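PDB 1E6Y: methyl-coenzyme M reductase subunit gamma from Methanosarcina barkeri, which forms part of the nickel-dependent enzyme that reduces methyl-coenzyme M with coenzyme B, releasing methane and the mixed heterodisulfide in the last step of methanogenesis. Local coordinates for residues 83-88 with 148-153; 37-42 with 182-187; 170-175 with 188-193. All coordinates share one frame; numbering follows the deposited sequence.

Contact 1 of 3, residues 83-88 with 148-153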
loop_
_atom_site.group_PDB
_atom_site.type_symbol
_atom_site.label_atom_id
_atom_site.label_comp_id
_atom_site.label_asym_id
_atom_site.label_seq_id
_atom_site.Cartn_x
_atom_site.Cartn_y
_atom_site.Cartn_z
ATOM N N ARG C 83 21.427 -20.064 -25.800
ATOM C CA ARG C 83 21.332 -18.983 -26.785
ATOM C C ARG C 83 20.106 -19.217 -27.664
ATOM O O ARG C 83 19.262 -20.049 -27.325
ATOM C CB ARG C 83 22.582 -18.860 -27.634
ATOM C CG ARG C 83 23.921 -18.691 -26.963
ATOM C CD ARG C 83 23.951 -17.564 -25.949
ATOM N NE ARG C 83 23.555 -16.250 -26.429
ATOM C CZ ARG C 83 22.618 -15.502 -25.858
ATOM N NH1 ARG C 83 22.348 -14.299 -26.355
ATOM N NH2 ARG C 83 21.928 -15.938 -24.804
ATOM N N TYR C 84 19.952 -18.435 -28.729
ATOM C CA TYR C 84 18.659 -18.356 -29.405
ATOM C C TYR C 84 18.733 -18.193 -30.919
ATOM O O TYR C 84 19.746 -17.755 -31.461
ATOM C CB TYR C 84 17.842 -17.200 -28.819
ATOM C CG TYR C 84 18.346 -15.833 -29.229
ATOM C CD1 TYR C 84 17.811 -15.179 -30.342
ATOM C CD2 TYR C 84 19.438 -15.250 -28.586
ATOM C CE1 TYR C 84 18.359 -13.993 -30.813
ATOM C CE2 TYR C 84 19.995 -14.061 -29.049
ATOM C CZ TYR C 84 19.452 -13.443 -30.168
ATOM O OH TYR C 84 20.020 -12.292 -30.663
ATOM N N ILE C 85 17.628 -18.526 -31.583
ATOM C CA ILE C 85 17.348 -18.034 -32.928
ATOM C C ILE C 85 15.937 -17.457 -32.946
ATOM O O ILE C 85 15.015 -18.029 -32.362
ATOM C CB ILE C 85 17.470 -19.155 -34.001
ATOM C CG1 ILE C 85 17.125 -18.588 -35.384
ATOM C CG2 ILE C 85 16.564 -20.331 -33.658
ATOM C CD1 ILE C 85 17.622 -19.428 -36.539
ATOM N N GLN C 86 15.795 -16.274 -33.537
ATOM C CA GLN C 86 14.518 -15.571 -33.554
ATOM C C GLN C 86 14.139 -15.151 -34.973
ATOM O O GLN C 86 14.980 -14.669 -35.730
ATOM C CB GLN C 86 14.594 -14.343 -32.645
ATOM C CG GLN C 86 13.314 -13.537 -32.575
ATOM C CD GLN C 86 13.295 -12.599 -31.393
ATOM O OE1 GLN C 86 12.800 -12.949 -30.326
ATOM N NE2 GLN C 86 13.842 -11.403 -31.570
ATOM N N PHE C 87 12.870 -15.345 -35.321
ATOM C CA PHE C 87 12.362 -15.018 -36.650
ATOM C C PHE C 87 11.246 -13.983 -36.577
ATOM O O PHE C 87 10.420 -14.009 -35.664
ATOM C CB PHE C 87 11.804 -16.270 -37.336
ATOM C CG PHE C 87 12.853 -17.241 -37.791
ATOM C CD1 PHE C 87 13.269 -18.275 -36.957
ATOM C CD2 PHE C 87 13.373 -17.170 -39.080
ATOM C CE1 PHE C 87 14.184 -19.226 -37.400
ATOM C CE2 PHE C 87 14.291 -18.117 -39.535
ATOM C CZ PHE C 87 14.697 -19.147 -38.692
ATOM N N ALA C 88 11.205 -13.100 -37.568
ATOM C CA ALA C 88 9.995 -12.350 -37.892
ATOM C C ALA C 88 9.428 -12.930 -39.189
ATOM O O ALA C 88 10.187 -13.318 -40.077
ATOM C CB ALA C 88 10.322 -10.870 -38.072
ATOM N N ALA C 148 10.405 -13.777 -44.505
ATOM C CA ALA C 148 10.842 -13.880 -43.113
ATOM C C ALA C 148 12.248 -13.313 -42.947
ATOM O O ALA C 148 12.932 -13.026 -43.931
ATOM C CB ALA C 148 10.804 -15.336 -42.653
ATOM N N GLY C 149 12.657 -13.123 -41.696
ATOM C CA GLY C 149 14.010 -12.680 -41.410
ATOM C C GLY C 149 14.452 -13.118 -40.028
ATOM O O GLY C 149 13.641 -13.166 -39.102
ATOM N N VAL C 150 15.719 -13.506 -39.904
ATOM C CA VAL C 150 16.297 -13.845 -38.606
ATOM C C VAL C 150 16.677 -12.553 -37.889
ATOM O O VAL C 150 17.561 -11.824 -38.339
ATOM C CB VAL C 150 17.560 -14.735 -38.756
ATOM C CG1 VAL C 150 17.946 -15.328 -37.409
ATOM C CG2 VAL C 150 17.308 -15.843 -39.769
ATOM N N ARG C 151 15.956 -12.237 -36.817
ATOM C CA ARG C 151 16.113 -10.939 -36.152
ATOM C C ARG C 151 16.090 -11.129 -34.624
ATOM O O ARG C 151 15.024 -11.447 -34.111
ATOM C CB ARG C 151 14.981 -9.992 -36.527
ATOM C CG ARG C 151 14.872 -9.691 -38.019
ATOM C CD ARG C 151 13.595 -8.963 -38.373
ATOM N NE ARG C 151 13.508 -8.876 -39.840
ATOM C CZ ARG C 151 12.633 -8.125 -40.485
ATOM N NH1 ARG C 151 12.685 -8.144 -41.827
ATOM N NH2 ARG C 151 11.737 -7.358 -39.894
ATOM N N GLY C 152 17.228 -10.942 -33.961
ATOM C CA GLY C 152 17.287 -11.061 -32.514
ATOM C C GLY C 152 16.887 -9.783 -31.799
ATOM O O GLY C 152 16.694 -9.782 -30.580
ATOM N N ALA C 153 16.770 -8.696 -32.561
ATOM C CA ALA C 153 16.350 -7.402 -32.034
ATOM C C ALA C 153 15.887 -6.506 -33.183
ATOM O O ALA C 153 16.290 -6.700 -34.332
ATOM C CB ALA C 153 17.500 -6.738 -31.280
#
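The carbonyl oxygen of Q86 is gripped by two groups of the neighbouring segment, 148-153. R151 N donates to Q86 O at 2.8 Å from above the carbonyl plane, 35° out of it, and V150 CA adds a C-H...O contact to the same oxygen at 3.3 Å. The glutamine answers with its side chain: CG is anti to the backbone N (chi1 -179°), which carries the extended chain alongside the R151 carbonyl. There Q86 NE2 donates to R151 O at 2.8 Å, on a lone pair, with the oxygen close to the amide plane as well. One residue thus holds R151 at both its N and its O, just beyond the end of strand 148-150. Q86 OE1 takes a hydrogen bond from NE of R120, a coenzyme M-binding residue, and the two ends together fix the turn of the amide. Farther along, A88 and G149 form an antiparallel hydrogen-bonded pair, A88 N to G149 O 2.9 Å and G149 N to A88 O 3.0 Å. F87 and V150, the non-hydrogen-bonded pair, send their side chains side by side to the face covered by helix 127-139, with F87 CE2 3.8 Å from V150 CG2. On the other face A88 CB rests on R151 CD at 3.8 Å; the extended arginine goes on to F169 O, passing where a side chain on G149 would strike it. At the far end, Y84 OH lies 3.5 Å from G152 CA. Strand 148-150 is the outermost, within this chain, of a four-stranded antiparallel sheet, and the chain runs on from it to A153 of the factor 430 pocket.

Contact 2 of 3, residues 37-42 with 182-187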
loop_
_atom_site.group_PDB
_atom_site.type_symbol
_atom_site.label_atom_id
_atom_site.label_comp_id
_atom_site.label_asym_id
_atom_site.label_seq_id
_atom_site.Cartn_x
_atom_site.Cartn_y
_atom_site.Cartn_z
ATOM N N THR C 37 26.318 -20.484 -37.909
ATOM C CA THR C 37 26.945 -19.900 -36.729
ATOM C C THR C 37 27.165 -18.400 -36.908
ATOM O O THR C 37 26.995 -17.628 -35.966
ATOM C CB THR C 37 28.292 -20.587 -36.429
ATOM O OG1 THR C 37 28.062 -21.973 -36.154
ATOM C CG2 THR C 37 28.974 -19.951 -35.223
ATOM N N ALA C 38 27.470 -17.993 -38.139
ATOM C CA ALA C 38 27.714 -16.589 -38.451
ATOM C C ALA C 38 26.455 -15.742 -38.308
ATOM O O ALA C 38 26.486 -14.688 -37.677
ATOM C CB ALA C 38 28.275 -16.457 -39.859
ATOM N N VAL C 39 25.343 -16.214 -38.867
ATOM C CA VAL C 39 24.092 -15.457 -38.816
ATOM C C VAL C 39 23.504 -15.401 -37.403
ATOM O O VAL C 39 22.845 -14.428 -37.037
ATOM C CB VAL C 39 23.026 -16.030 -39.789
ATOM C CG1 VAL C 39 23.574 -16.061 -41.207
ATOM C CG2 VAL C 39 22.594 -17.416 -39.357
ATOM N N LEU C 40 23.788 -16.422 -36.598
ATOM C CA LEU C 40 23.294 -16.474 -35.224
ATOM C C LEU C 40 24.054 -15.509 -34.310
ATOM O O LEU C 40 23.472 -14.923 -33.392
ATOM C CB LEU C 40 23.386 -17.905 -34.685
ATOM C CG LEU C 40 22.427 -18.905 -35.337
ATOM C CD1 LEU C 40 22.744 -20.310 -34.865
ATOM C CD2 LEU C 40 20.991 -18.537 -35.008
ATOM N N GLY C 41 25.355 -15.369 -34.552
ATOM C CA GLY C 41 26.130 -14.309 -33.931
ATOM C C GLY C 41 26.527 -14.502 -32.477
ATOM O O GLY C 41 26.903 -13.539 -31.814
ATOM N N HIS C 42 26.518 -15.743 -31.997
ATOM C CA HIS C 42 26.829 -16.027 -30.595
ATOM C C HIS C 42 28.299 -16.373 -30.363
ATOM O O HIS C 42 28.773 -16.355 -29.227
ATOM C CB HIS C 42 25.954 -17.170 -30.077
ATOM C CG HIS C 42 24.493 -16.973 -30.326
ATOM N ND1 HIS C 42 23.816 -15.842 -29.924
ATOM C CD2 HIS C 42 23.585 -17.748 -30.964
ATOM C CE1 HIS C 42 22.555 -15.928 -30.307
ATOM N NE2 HIS C 42 22.389 -17.075 -30.940
ATOM N N ILE C 182 18.325 -14.215 -51.986
ATOM C CA ILE C 182 18.363 -13.541 -50.693
ATOM C C ILE C 182 19.760 -13.612 -50.085
ATOM O O ILE C 182 20.319 -14.695 -49.899
ATOM C CB ILE C 182 17.336 -14.151 -49.703
ATOM C CG1 ILE C 182 15.912 -13.942 -50.226
ATOM C CG2 ILE C 182 17.490 -13.516 -48.325
ATOM C CD1 ILE C 182 15.480 -12.492 -50.288
ATOM N N ILE C 183 20.342 -12.441 -49.851
ATOM C CA ILE C 183 21.659 -12.325 -49.241
ATOM C C ILE C 183 21.514 -11.753 -47.831
ATOM O O ILE C 183 20.844 -10.740 -47.630
ATOM C CB ILE C 183 22.576 -11.389 -50.078
ATOM C CG1 ILE C 183 22.905 -12.041 -51.426
ATOM C CG2 ILE C 183 23.849 -11.060 -49.312
ATOM C CD1 ILE C 183 23.674 -13.342 -51.311
ATOM N N MET C 184 22.098 -12.447 -46.857
ATOM C CA MET C 184 22.203 -11.935 -45.494
ATOM C C MET C 184 23.667 -11.647 -45.182
ATOM O O MET C 184 24.498 -12.556 -45.182
ATOM C CB MET C 184 21.644 -12.956 -44.496
ATOM C CG MET C 184 21.640 -12.486 -43.042
ATOM S SD MET C 184 20.790 -13.644 -41.950
ATOM C CE MET C 184 20.606 -12.653 -40.463
ATOM N N ASP C 185 23.987 -10.375 -44.962
ATOM C CA ASP C 185 25.369 -9.962 -44.731
ATOM C C ASP C 185 25.595 -9.326 -43.360
ATOM O O ASP C 185 26.619 -8.682 -43.125
ATOM C CB ASP C 185 25.838 -9.013 -45.846
ATOM C CG ASP C 185 24.898 -7.832 -46.065
ATOM O OD1 ASP C 185 23.996 -7.585 -45.232
ATOM O OD2 ASP C 185 25.079 -7.130 -47.079
ATOM N N LYS C 186 24.612 -9.479 -42.476
ATOM C CA LYS C 186 24.750 -9.123 -41.063
ATOM C C LYS C 186 24.185 -10.278 -40.241
ATOM O O LYS C 186 23.389 -11.068 -40.756
ATOM C CB LYS C 186 23.960 -7.845 -40.751
ATOM C CG LYS C 186 24.284 -6.660 -41.647
ATOM C CD LYS C 186 23.456 -5.448 -41.262
ATOM C CE LYS C 186 23.554 -4.355 -42.310
ATOM N NZ LYS C 186 22.702 -3.183 -41.965
ATOM N N ASP C 187 24.602 -10.401 -38.981
ATOM C CA ASP C 187 24.006 -11.415 -38.111
ATOM C C ASP C 187 22.625 -10.968 -37.630
ATOM O O ASP C 187 22.128 -9.927 -38.062
ATOM C CB ASP C 187 24.938 -11.771 -36.932
ATOM C CG ASP C 187 25.175 -10.611 -35.956
ATOM O OD1 ASP C 187 24.417 -9.618 -35.946
ATOM O OD2 ASP C 187 26.111 -10.732 -35.138
HETATM O O HOH W 1 26.118 -11.007 -32.522
#
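V39 places CG1 anti to its carbonyl carbon (chi1 -56°), while M184 places CG anti to its backbone N (chi1 -177°) and stays extended beyond it; these two settings bring the valine branch and the thioether together. V39 CG1 lies 3.8 Å from M184 SD; the side chains cross at about a right angle, and the sulfur touches both CB and CG1 of the valine. Around this pair V197 packs on V39, and L199 and R175 pack on M184, whose extended chain spans from its strand to the helix. D187 behaves differently. Its CG stands between the backbone N and the carbonyl carbon (chi1 65°), and the carboxylate is swung towards the end of the helix. The methylene carbon makes the direct contact: D187 CB sits 3.4 Å from A38 O and 3.4 Å from V39 O. A carboxylate near the carbonyl end of a helix would probably be disfavoured if the two met directly, and here a water lies between them. It donates both ways, to D187 OD2 at 2.6 Å and to G41 O at 2.7 Å. The other oxygen, D187 OD1, turns back to its own chain and accepts from I191 N. G41 has a positive phi, and its CA approaches D187 OD2 to 3.8 Å; a CB here would run into that oxygen. The helix closes with G41 N bonded to T37 O at 3.1 Å, and nearby V39 is joined to Q188 by a backbone hydrogen bond. This is a glycine-terminated alpha-helix, its C-terminal end set against the outgoing end of the middle strand of a three-stranded antiparallel sheet.

Contact 3 of 3, residues 170-175 with 188-193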
loop_
_atom_site.group_PDB
_atom_site.type_symbol
_atom_site.label_atom_id
_atom_site.label_comp_id
_atom_site.label_asym_id
_atom_site.label_seq_id
_atom_site.Cartn_x
_atom_site.Cartn_y
_atom_site.Cartn_z
ATOM N N ASP C 170 12.949 -4.569 -43.148
ATOM C CA ASP C 170 13.849 -4.680 -42.008
ATOM C C ASP C 170 14.423 -3.289 -41.736
ATOM O O ASP C 170 15.068 -2.695 -42.605
ATOM C CB ASP C 170 14.982 -5.669 -42.323
ATOM C CG ASP C 170 15.868 -5.977 -41.117
ATOM O OD1 ASP C 170 15.719 -5.329 -40.055
ATOM O OD2 ASP C 170 16.733 -6.870 -41.238
ATOM N N MET C 171 14.187 -2.773 -40.530
ATOM C CA MET C 171 14.722 -1.475 -40.132
ATOM C C MET C 171 16.244 -1.446 -40.247
ATOM O O MET C 171 16.830 -0.418 -40.586
ATOM C CB MET C 171 14.315 -1.149 -38.690
ATOM C CG MET C 171 14.723 0.242 -38.224
ATOM S SD MET C 171 14.525 0.489 -36.445
ATOM C CE MET C 171 14.711 2.257 -36.312
ATOM N N LEU C 172 16.872 -2.588 -39.981
ATOM C CA LEU C 172 18.323 -2.674 -39.904
ATOM C C LEU C 172 18.940 -3.375 -41.116
ATOM O O LEU C 172 20.140 -3.658 -41.127
ATOM C CB LEU C 172 18.739 -3.392 -38.613
ATOM C CG LEU C 172 18.176 -2.813 -37.309
ATOM C CD1 LEU C 172 18.819 -3.500 -36.118
ATOM C CD2 LEU C 172 18.423 -1.311 -37.260
ATOM N N ASP C 173 18.104 -3.696 -42.102
ATOM C CA ASP C 173 18.570 -4.155 -43.414
ATOM C C ASP C 173 19.612 -5.279 -43.322
ATOM O O ASP C 173 20.736 -5.144 -43.803
ATOM C CB ASP C 173 19.133 -2.958 -44.200
ATOM C CG ASP C 173 19.582 -3.329 -45.606
ATOM O OD1 ASP C 173 18.910 -4.154 -46.259
ATOM O OD2 ASP C 173 20.621 -2.796 -46.049
ATOM N N ARG C 174 19.235 -6.380 -42.680
ATOM C CA ARG C 174 20.160 -7.478 -42.449
ATOM C C ARG C 174 20.222 -8.430 -43.653
ATOM O O ARG C 174 21.219 -9.109 -43.828
ATOM C CB ARG C 174 19.749 -8.297 -41.217
ATOM C CG ARG C 174 20.206 -7.659 -39.906
ATOM C CD ARG C 174 19.353 -8.177 -38.743
ATOM N NE ARG C 174 18.068 -7.503 -38.705
ATOM C CZ ARG C 174 17.376 -7.175 -37.611
ATOM N NH1 ARG C 174 17.904 -7.525 -36.433
ATOM N NH2 ARG C 174 16.227 -6.535 -37.632
ATOM N N ARG C 175 19.146 -8.449 -44.410
ATOM C CA ARG C 175 19.026 -9.370 -45.545
ATOM C C ARG C 175 18.152 -8.699 -46.599
ATOM O O ARG C 175 17.203 -7.974 -46.303
ATOM C CB ARG C 175 18.444 -10.715 -45.118
ATOM C CG ARG C 175 17.022 -10.759 -44.636
ATOM C CD ARG C 175 15.972 -10.993 -45.690
ATOM N NE ARG C 175 14.584 -10.921 -45.287
ATOM C CZ ARG C 175 13.865 -9.841 -45.036
ATOM N NH1 ARG C 175 14.457 -8.648 -45.154
ATOM N NH2 ARG C 175 12.589 -9.916 -44.707
ATOM N N GLN C 188 21.999 -11.749 -36.756
ATOM C CA GLN C 188 20.613 -11.481 -36.388
ATOM C C GLN C 188 20.425 -10.260 -35.490
ATOM O O GLN C 188 19.311 -9.755 -35.360
ATOM C CB GLN C 188 19.963 -12.722 -35.759
ATOM C CG GLN C 188 20.518 -13.159 -34.414
ATOM C CD GLN C 188 19.804 -14.388 -33.875
ATOM O OE1 GLN C 188 18.600 -14.567 -34.088
ATOM N NE2 GLN C 188 20.548 -15.257 -33.200
ATOM N N VAL C 189 21.517 -9.736 -34.938
ATOM C CA VAL C 189 21.468 -8.437 -34.268
ATOM C C VAL C 189 22.169 -7.341 -35.078
ATOM O O VAL C 189 22.619 -6.332 -34.528
ATOM C CB VAL C 189 22.054 -8.506 -32.828
ATOM C CG1 VAL C 189 21.103 -9.274 -31.920
ATOM C CG2 VAL C 189 23.429 -9.152 -32.837
ATOM N N ALA C 190 22.246 -7.555 -36.391
ATOM C CA ALA C 190 22.648 -6.532 -37.360
ATOM C C ALA C 190 24.119 -6.113 -37.308
ATOM O O ALA C 190 24.481 -5.047 -37.810
ATOM C CB ALA C 190 21.745 -5.299 -37.235
ATOM N N ILE C 191 24.973 -6.975 -36.763
ATOM C CA ILE C 191 26.417 -6.768 -36.847
ATOM C C ILE C 191 26.931 -7.366 -38.155
ATOM O O ILE C 191 26.656 -8.529 -38.463
ATOM C CB ILE C 191 27.157 -7.430 -35.661
ATOM C CG1 ILE C 191 26.644 -6.852 -34.340
ATOM C CG2 ILE C 191 28.665 -7.197 -35.781
ATOM C CD1 ILE C 191 27.242 -7.504 -33.117
ATOM N N PRO C 192 27.612 -6.550 -38.981
ATOM C CA PRO C 192 28.032 -6.958 -40.327
ATOM C C PRO C 192 28.905 -8.212 -40.333
ATOM O O PRO C 192 29.792 -8.370 -39.488
ATOM C CB PRO C 192 28.786 -5.735 -40.847
ATOM C CG PRO C 192 28.159 -4.596 -40.120
ATOM C CD PRO C 192 27.914 -5.129 -38.735
ATOM N N LEU C 193 28.607 -9.120 -41.257
ATOM C CA LEU C 193 29.349 -10.371 -41.388
ATOM C C LEU C 193 30.586 -10.193 -42.263
ATOM O O LEU C 193 30.611 -9.338 -43.150
ATOM C CB LEU C 193 28.455 -11.459 -41.991
ATOM C CG LEU C 193 27.228 -11.897 -41.189
ATOM C CD1 LEU C 193 26.502 -13.005 -41.935
ATOM C CD2 LEU C 193 27.648 -12.362 -39.805
#
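An Asx turn inside the type I beta turn D170-D173 shapes the loop whose L172 and R174 meet A190. D170 OD1 accepts from L172 N at 3.0 Å, met from above the carboxylate plane, while R174 NH2 reaches the same oxygen from the opposite face. R174 NE donates to D170 OD2 at 2.9 Å along an almost straight line (175°), on the syn lone pair of that oxygen. The arginine thus holds the aspartate side-on, one nitrogen to each oxygen, in a salt bridge that keeps the guanidinium in place, with L172 CB above one face, toward its rim. R174 CG packs 3.7 Å from A190 CA, in the connection between strands 181-186 and 192-198, the two neighbours in the small antiparallel sheet; beyond it a bend at chi3 (-79°) turns the guanidinium to D170. L172 CD1 touches A190 CB at 3.6 Å. From the guanidinium edge R174 NH1 gives a weak hydrogen bond to Q188 O at 2.8 Å. It also serves A153 O, and NH2 serves T154 O, both of the factor 430 pocket. Without these nitrogens, an alanine in place of R174 would probably leave the D170 carboxylate without its counter-charge, strip Q188 O of this donor and open a gap beside A190. D170 O accepts from a basic side chain of a neighbouring protein chain, which places the turn at a subunit interface.

In the fold
Contacts 2 and 3 are the closest together, their centres about 8 Å apart, and contact 1 lies about 10 Å from each. Along the sequence both segments of contact 1 fall between 37-42 and 182-187; contact 3 opens after contact 1 has closed, and its segments alternate with those of contact 2. Contacts 2 and 3 share the three-stranded sheet, whereas contact 1 belongs to the four-stranded one. G152 N bonded to Q188 O joins the loops that follow strands 148-150 and 181-186, and V150 O against M184 CE brings the strands themselves together. The loop that carries A153 of the factor 430 pocket is thereby joined to the connection of the small sheet, and helix 33-40 flanks both.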